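Local coordinates for protein Bm4233, isoform b (Brugia malayi, PDB 6ANY) that probably binds and carries sterols or other lipids as a secreted venom allergen-like member of the CAP superfamily, at residues 12-15 with 16-20; 19-22 with 23-26; 91-94 with 95-98. All coordinates share one frame; numbering follows the deposited sequence.

Overall arrangement
Helix 10-28 carries two of the three contacts. Interaction 1 lies on its early turns and interaction 2 follows directly, the two sharing Gln19 and Asn20, with centres about 10 Å apart. Interaction 3 belongs to the surface loop between strand 80-87 and helix 99-108, and its centre lies about 16 Å from that of interaction 1. These two touch through the side chain of Gln12, whose NE2 sits 2.6 Å from Arg96 O, probably as a hydrogen bond. Interactions 2 and 3 do not meet; about 7 Å separates their nearest atoms. Interactions 1 and 2 thus follow helix 10-28, and Gln12 ties the loop of interaction 3 to its early turns.

Interaction 1 (12-15 with 16-20); sequences QRKD and IVRQN
Lys14 and Arg18, one helical turn apart, run alongside each other and point the same way, the aliphatic part of the lysine lying against the flat head of the arginine. Lys14 CB sits 3.6 Å above the guanidinium plane of Arg18, over its centre, and farther out Lys14 CD comes within 3.3 Å of Arg18 NH2. The arginine reaches this place by starting beside its own backbone N (chi1 -73°) and staying extended as far as NE, which carries CG and CD past Lys14 O on the way. Bends at chi3 and chi4 of Lys14 take the ammonium away, leaving NZ 4.7 Å from Arg18 NH2. On another side of the helix, Gln12 CG meets Ile16 CD1 at 4.1 Å, the two chains slanting across each other. Beyond that touch the Gln12 amide turns to the neighbouring loop and helix, with NE2 bonded to Arg96 O and OE1 to Gly100 N, while Ile16 packs on Ile146 and Trp51. Beneath the side chains run the i to i+4 helical bonds, among them Arg18 N to Lys14 O at 2.9 Å. Arg13 contributes its carbonyl here, and its guanidinium leaves to form a salt bridge with Glu56. Asp15 OD1 stays 4.6 Å from Arg18 NH1 and well out of the guanidinium plane, too far for a salt bridge. The chemistry is therefore alkyl-on-guanidinium packing: methylene groups cover one arginine face, and the nearby carboxylate may temper the like charges only through weak, longer-range attraction.

Interaction 2 (19-22 with 23-26); sequences QNNK and FRSL
Phe23 packs its ring alongside Gln19, one helical turn back, the two side chains pointing the same way. At the start of the side chain, Phe23 CB lies 3.5 Å from Asn20 O. With chi1 at -75° the ring is placed anti to its own carbonyl carbon, bringing CG over toward Gln19 O. CD2 passes the same carbonyl, and CE2 then makes the nearest side-chain approach, 3.5 Å from Gln19 CG. At the far end, CZ is 3.8 Å from Gln19 NE2, so the amide accompanies the ring to its tip, the two planes only 21° apart. That amide is also tethered, since Gln19 NE2 bonds to Thr101 O, while the Phe23 ring stacks with Trp108 of helix 99-108. The backbone beneath is regular, with Phe23 N bonded to Gln19 O at 2.9 Å. On the buried side, Asn20 ND2 slants across Arg24 and meets its CD at 3.6 Å, the amide and guanidinium planes standing 82° apart. Both polar ends turn outward from the helix to main-chain oxygens: Asn20 ND2 and Arg24 NH1 to Met138 O, and Arg24 NH2 to Leu47 O. This is a central helix of a CAP domain, held among its neighbours by an aromatic-amide pair against helix 99-108 and by buried polar groups that bind the backbone of adjoining loops and the end of helix 133-138.

Interaction 3 (91-94 with 95-98); sequences SVEK and LRNT
A chi1 of -50° sets Leu95 CG beside its own backbone N and anti to its carbonyl carbon, bringing the branched end back over Val92. In Val92, chi1 of -58° places CG1 anti to the carbonyl carbon, and both CB and CG1 are then 4.1 Å from Leu95 CD1. The two side chains cross at nearly a right angle, and the leucine touches with CD1. Below them Leu95 N bonds to Val92 O at 2.8 Å, the donor standing 54° out of the carbonyl plane, an i to i+3 link across the turn. Arg96 N makes a longer bond to Glu93 O, 3.3 Å, again from well above the carbonyl plane. Just before these, Ser91 OG accepts from Glu93 N at 3.2 Å, closing an ST turn that starts the bend. The ends of Glu93 and Arg96 both turn toward Thr152 of strand 145-153 without pairing directly, OE2 and NH1 being 5.0 Å apart; both bond to Thr152 OG1 instead, and Arg96 NH2 also donates to Arg7 O. The turn lies at the surface between strand 80-87 and helix 99-108, with Thr98 at the N-cap position of that helix, though its side chain makes no capping bond. Val92 and Leu95 rest on Leu160 of strand 159-167, Arg96 touches Ile150 of strand 145-153, and the backbone of Val92 is hydrogen-bonded with that of Gly157, between those two strands.

Interaction 1 (12-15 with 16-20)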
loop_
_atom_site.group_PDB
_atom_site.type_symbol
_atom_site.label_atom_id
_atom_site.label_comp_id
_atom_site.label_asym_id
_atom_site.label_seq_id
_atom_site.Cartn_x
_atom_site.Cartn_y
_atom_site.Cartn_z
ATOM N N GLN A 12 -3.602 -2.227 -14.800
ATOM C CA GLN A 12 -2.596 -1.945 -13.824
ATOM C C GLN A 12 -3.217 -1.441 -12.521
ATOM O O GLN A 12 -2.790 -1.833 -11.475
ATOM C CB GLN A 12 -1.585 -0.972 -14.380
ATOM C CG GLN A 12 -0.527 -0.526 -13.377
ATOM C CD GLN A 12 0.871 -1.108 -13.585
ATOM O OE1 GLN A 12 1.396 -1.846 -12.753
ATOM N NE2 GLN A 12 1.464 -0.765 -14.698
ATOM N N ARG A 13 -4.198 -0.563 -12.592
ATOM C CA ARG A 13 -4.822 -0.007 -11.418
ATOM C C ARG A 13 -5.524 -1.105 -10.633
ATOM O O ARG A 13 -5.335 -1.248 -9.440
ATOM C CB ARG A 13 -5.837 1.021 -11.831
ATOM C CG ARG A 13 -5.273 2.163 -12.598
ATOM C CD ARG A 13 -6.345 3.165 -12.924
ATOM N NE ARG A 13 -5.797 4.338 -13.614
ATOM C CZ ARG A 13 -5.881 4.580 -14.907
ATOM N NH1 ARG A 13 -6.574 3.812 -15.738
ATOM N NH2 ARG A 13 -5.309 5.654 -15.376
ATOM N N LYS A 14 -6.249 -1.943 -11.343
ATOM C CA LYS A 14 -6.910 -3.073 -10.711
ATOM C C LYS A 14 -5.949 -4.046 -10.055
ATOM O O LYS A 14 -6.186 -4.518 -8.955
ATOM C CB LYS A 14 -7.700 -3.891 -11.710
ATOM C CG LYS A 14 -8.872 -3.168 -12.299
ATOM C CD LYS A 14 -9.597 -3.967 -13.403
ATOM C CE LYS A 14 -9.876 -3.146 -14.670
ATOM N NZ LYS A 14 -11.275 -3.391 -15.184
ATOM N N ASP A 15 -4.872 -4.397 -10.749
ATOM C CA ASP A 15 -3.919 -5.339 -10.189
ATOM C C ASP A 15 -3.305 -4.795 -8.869
ATOM O O ASP A 15 -3.025 -5.552 -7.907
ATOM C CB ASP A 15 -2.845 -5.644 -11.220
ATOM C CG ASP A 15 -3.360 -6.485 -12.381
ATOM O OD1 ASP A 15 -4.509 -6.936 -12.334
ATOM O OD2 ASP A 15 -2.615 -6.679 -13.379
ATOM N N ILE A 16 -3.054 -3.499 -8.840
ATOM C CA ILE A 16 -2.448 -2.893 -7.664
ATOM C C ILE A 16 -3.420 -2.995 -6.505
ATOM O O ILE A 16 -3.022 -3.413 -5.416
ATOM C CB ILE A 16 -2.119 -1.433 -7.894
ATOM C CG1 ILE A 16 -0.858 -1.349 -8.717
ATOM C CG2 ILE A 16 -1.991 -0.672 -6.553
ATOM C CD1 ILE A 16 -0.644 0.004 -9.360
ATOM N N VAL A 17 -4.693 -2.674 -6.774
ATOM C CA VAL A 17 -5.717 -2.667 -5.720
ATOM C C VAL A 17 -6.015 -4.076 -5.204
ATOM O O VAL A 17 -6.125 -4.291 -4.000
ATOM C CB VAL A 17 -7.023 -1.977 -6.226
ATOM C CG1 VAL A 17 -8.167 -2.227 -5.289
ATOM C CG2 VAL A 17 -6.811 -0.484 -6.313
ATOM N N ARG A 18 -6.160 -5.016 -6.124
ATOM C CA ARG A 18 -6.458 -6.373 -5.838
ATOM C C ARG A 18 -5.337 -6.999 -5.048
ATOM O O ARG A 18 -5.635 -7.630 -3.995
ATOM C CB ARG A 18 -6.693 -7.196 -7.131
ATOM C CG ARG A 18 -8.021 -6.826 -7.754
ATOM C CD ARG A 18 -8.162 -7.195 -9.206
ATOM N NE ARG A 18 -9.424 -6.657 -9.783
ATOM C CZ ARG A 18 -9.807 -6.780 -11.067
ATOM N NH1 ARG A 18 -9.065 -7.443 -11.989
ATOM N NH2 ARG A 18 -10.943 -6.225 -11.431
ATOM N N GLN A 19 -4.082 -6.759 -5.452
ATOM C CA GLN A 19 -2.934 -7.250 -4.662
ATOM C C GLN A 19 -2.878 -6.683 -3.229
ATOM O O GLN A 19 -2.699 -7.425 -2.269
ATOM C CB GLN A 19 -1.562 -7.003 -5.364
ATOM C CG GLN A 19 -0.356 -7.382 -4.512
ATOM C CD GLN A 19 0.968 -6.889 -5.092
ATOM O OE1 GLN A 19 1.147 -5.673 -5.277
ATOM N NE2 GLN A 19 1.893 -7.806 -5.377
ATOM N N ASN A 20 -2.983 -5.380 -3.100
ATOM C CA ASN A 20 -2.858 -4.735 -1.778
ATOM C C ASN A 20 -4.017 -5.188 -0.858
ATOM O O ASN A 20 -3.792 -5.418 0.295
ATOM C CB ASN A 20 -2.825 -3.213 -1.929
ATOM C CG ASN A 20 -2.155 -2.502 -0.742
ATOM O OD1 ASN A 20 -1.680 -1.359 -0.931
ATOM N ND2 ASN A 20 -2.179 -3.112 0.502
#

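Interaction 2 (19-22 with 23-26)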
loop_
_atom_site.group_PDB
_atom_site.type_symbol
_atom_site.label_atom_id
_atom_site.label_comp_id
_atom_site.label_asym_id
_atom_site.label_seq_id
_atom_site.Cartn_x
_atom_site.Cartn_y
_atom_site.Cartn_z
ATOM N N GLN A 19 -4.082 -6.759 -5.452
ATOM C CA GLN A 19 -2.934 -7.250 -4.662
ATOM C C GLN A 19 -2.878 -6.683 -3.229
ATOM O O GLN A 19 -2.699 -7.425 -2.269
ATOM C CB GLN A 19 -1.562 -7.003 -5.364
ATOM C CG GLN A 19 -0.356 -7.382 -4.512
ATOM C CD GLN A 19 0.968 -6.889 -5.092
ATOM O OE1 GLN A 19 1.147 -5.673 -5.277
ATOM N NE2 GLN A 19 1.893 -7.806 -5.377
ATOM N N ASN A 20 -2.983 -5.380 -3.100
ATOM C CA ASN A 20 -2.858 -4.735 -1.778
ATOM C C ASN A 20 -4.017 -5.188 -0.858
ATOM O O ASN A 20 -3.792 -5.418 0.295
ATOM C CB ASN A 20 -2.825 -3.213 -1.929
ATOM C CG ASN A 20 -2.155 -2.502 -0.742
ATOM O OD1 ASN A 20 -1.680 -1.359 -0.931
ATOM N ND2 ASN A 20 -2.179 -3.112 0.502
ATOM N N ASN A 21 -5.205 -5.421 -1.416
ATOM C CA ASN A 21 -6.359 -5.841 -0.640
ATOM C C ASN A 21 -6.229 -7.306 -0.294
ATOM O O ASN A 21 -6.630 -7.729 0.787
ATOM C CB ASN A 21 -7.666 -5.626 -1.361
ATOM C CG ASN A 21 -8.152 -4.234 -1.297
ATOM O OD1 ASN A 21 -7.869 -3.490 -0.318
ATOM N ND2 ASN A 21 -8.840 -3.816 -2.352
ATOM N N LYS A 22 -5.713 -8.103 -1.206
ATOM C CA LYS A 22 -5.372 -9.499 -0.871
ATOM C C LYS A 22 -4.374 -9.605 0.298
ATOM O O LYS A 22 -4.579 -10.392 1.246
ATOM C CB LYS A 22 -4.800 -10.231 -2.072
ATOM C CG LYS A 22 -4.284 -11.625 -1.746
ATOM C CD LYS A 22 -3.997 -12.363 -3.057
ATOM C CE LYS A 22 -3.396 -13.761 -2.881
ATOM N NZ LYS A 22 -3.695 -14.653 -4.039
ATOM N N PHE A 23 -3.310 -8.801 0.230
ATOM C CA PHE A 23 -2.374 -8.721 1.331
ATOM C C PHE A 23 -3.067 -8.404 2.634
ATOM O O PHE A 23 -2.797 -9.040 3.640
ATOM C CB PHE A 23 -1.262 -7.694 1.065
ATOM C CG PHE A 23 -0.206 -8.155 0.079
ATOM C CD1 PHE A 23 0.127 -9.489 -0.057
ATOM C CD2 PHE A 23 0.482 -7.237 -0.672
ATOM C CE1 PHE A 23 1.116 -9.900 -0.955
ATOM C CE2 PHE A 23 1.474 -7.616 -1.572
ATOM C CZ PHE A 23 1.812 -8.945 -1.702
ATOM N N ARG A 24 -3.924 -7.394 2.603
ATOM C CA ARG A 24 -4.607 -6.942 3.787
ATOM C C ARG A 24 -5.477 -8.006 4.366
ATOM O O ARG A 24 -5.449 -8.236 5.564
ATOM C CB ARG A 24 -5.406 -5.690 3.473
ATOM C CG ARG A 24 -4.520 -4.457 3.512
ATOM C CD ARG A 24 -5.086 -3.335 2.677
ATOM N NE ARG A 24 -6.040 -2.496 3.396
ATOM C CZ ARG A 24 -5.743 -1.459 4.178
ATOM N NH1 ARG A 24 -4.485 -1.043 4.318
ATOM N NH2 ARG A 24 -6.741 -0.752 4.734
ATOM N N SER A 25 -6.237 -8.689 3.514
ATOM C CA SER A 25 -7.096 -9.790 3.950
ATOM C C SER A 25 -6.302 -10.958 4.529
ATOM O O SER A 25 -6.612 -11.471 5.631
ATOM C CB SER A 25 -7.985 -10.227 2.788
ATOM O OG SER A 25 -8.682 -11.370 3.142
ATOM N N LEU A 26 -5.256 -11.385 3.831
ATOM C CA LEU A 26 -4.366 -12.449 4.363
ATOM C C LEU A 26 -3.817 -12.058 5.703
ATOM O O LEU A 26 -3.796 -12.863 6.613
ATOM C CB LEU A 26 -3.211 -12.752 3.426
ATOM C CG LEU A 26 -3.579 -13.502 2.141
ATOM C CD1 LEU A 26 -2.361 -13.617 1.273
ATOM C CD2 LEU A 26 -4.108 -14.919 2.362
#

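Interaction 3 (91-94 with 95-98)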
loop_
_atom_site.group_PDB
_atom_site.type_symbol
_atom_site.label_atom_id
_atom_site.label_comp_id
_atom_site.label_asym_id
_atom_site.label_seq_id
_atom_site.Cartn_x
_atom_site.Cartn_y
_atom_site.Cartn_z
ATOM N N SER A 91 16.158 -1.984 -21.474
ATOM C CA SER A 91 14.855 -1.363 -21.443
ATOM C C SER A 91 13.967 -2.027 -20.414
ATOM O O SER A 91 13.921 -3.245 -20.327
ATOM C CB SER A 91 14.143 -1.480 -22.801
ATOM O OG SER A 91 12.801 -1.020 -22.658
ATOM N N VAL A 92 13.249 -1.212 -19.661
ATOM C CA VAL A 92 12.259 -1.706 -18.680
ATOM C C VAL A 92 10.815 -1.767 -19.182
ATOM O O VAL A 92 9.894 -1.947 -18.379
ATOM C CB VAL A 92 12.361 -0.904 -17.361
ATOM C CG1 VAL A 92 13.790 -1.048 -16.827
ATOM C CG2 VAL A 92 12.011 0.561 -17.513
ATOM N N GLU A 93 10.592 -1.637 -20.488
ATOM C CA GLU A 93 9.202 -1.520 -21.015
ATOM C C GLU A 93 8.416 -2.765 -20.727
ATOM O O GLU A 93 7.184 -2.689 -20.475
ATOM C CB GLU A 93 9.126 -1.193 -22.529
ATOM C CG GLU A 93 9.006 0.285 -22.947
ATOM C CD GLU A 93 7.947 1.103 -22.163
ATOM O OE1 GLU A 93 6.735 0.896 -22.453
ATOM O OE2 GLU A 93 8.357 1.965 -21.294
ATOM N N LYS A 94 9.101 -3.901 -20.784
ATOM C CA LYS A 94 8.513 -5.165 -20.413
ATOM C C LYS A 94 8.072 -5.261 -18.928
ATOM O O LYS A 94 7.319 -6.194 -18.581
ATOM C CB LYS A 94 9.516 -6.272 -20.686
ATOM C CG LYS A 94 9.970 -6.408 -22.139
ATOM C CD LYS A 94 9.609 -7.750 -22.790
ATOM C CE LYS A 94 9.739 -7.695 -24.331
ATOM N NZ LYS A 94 11.100 -8.011 -24.903
ATOM N N LEU A 95 8.599 -4.386 -18.050
ATOM C CA LEU A 95 8.290 -4.415 -16.645
ATOM C C LEU A 95 7.190 -3.472 -16.298
ATOM O O LEU A 95 6.723 -3.510 -15.155
ATOM C CB LEU A 95 9.529 -4.112 -15.764
ATOM C CG LEU A 95 10.811 -4.905 -16.052
ATOM C CD1 LEU A 95 11.936 -4.347 -15.231
ATOM C CD2 LEU A 95 10.581 -6.394 -15.792
ATOM N N ARG A 96 6.707 -2.666 -17.256
ATOM C CA ARG A 96 5.711 -1.671 -16.908
ATOM C C ARG A 96 4.404 -2.239 -16.428
ATOM O O ARG A 96 3.799 -1.668 -15.517
ATOM C CB ARG A 96 5.431 -0.750 -18.080
ATOM C CG ARG A 96 4.765 0.533 -17.691
ATOM C CD ARG A 96 4.462 1.403 -18.918
ATOM N NE ARG A 96 3.607 2.503 -18.484
ATOM C CZ ARG A 96 3.979 3.696 -18.037
ATOM N NH1 ARG A 96 5.236 4.061 -17.992
ATOM N NH2 ARG A 96 3.041 4.535 -17.619
ATOM N N ASN A 97 3.946 -3.314 -17.079
ATOM C CA ASN A 97 2.658 -3.898 -16.818
ATOM C C ASN A 97 2.555 -4.593 -15.414
ATOM O O ASN A 97 1.475 -4.747 -14.905
ATOM C CB ASN A 97 2.154 -4.779 -18.019
ATOM C CG ASN A 97 2.952 -6.062 -18.250
ATOM O OD1 ASN A 97 3.585 -6.632 -17.345
ATOM N ND2 ASN A 97 2.919 -6.546 -19.523
ATOM N N THR A 98 3.672 -4.994 -14.818
ATOM C CA THR A 98 3.716 -5.465 -13.453
ATOM C C THR A 98 4.420 -4.483 -12.516
ATOM O O THR A 98 4.870 -4.855 -11.418
ATOM C CB THR A 98 4.483 -6.793 -13.390
ATOM O OG1 THR A 98 5.774 -6.608 -13.982
ATOM C CG2 THR A 98 3.714 -7.913 -14.158
#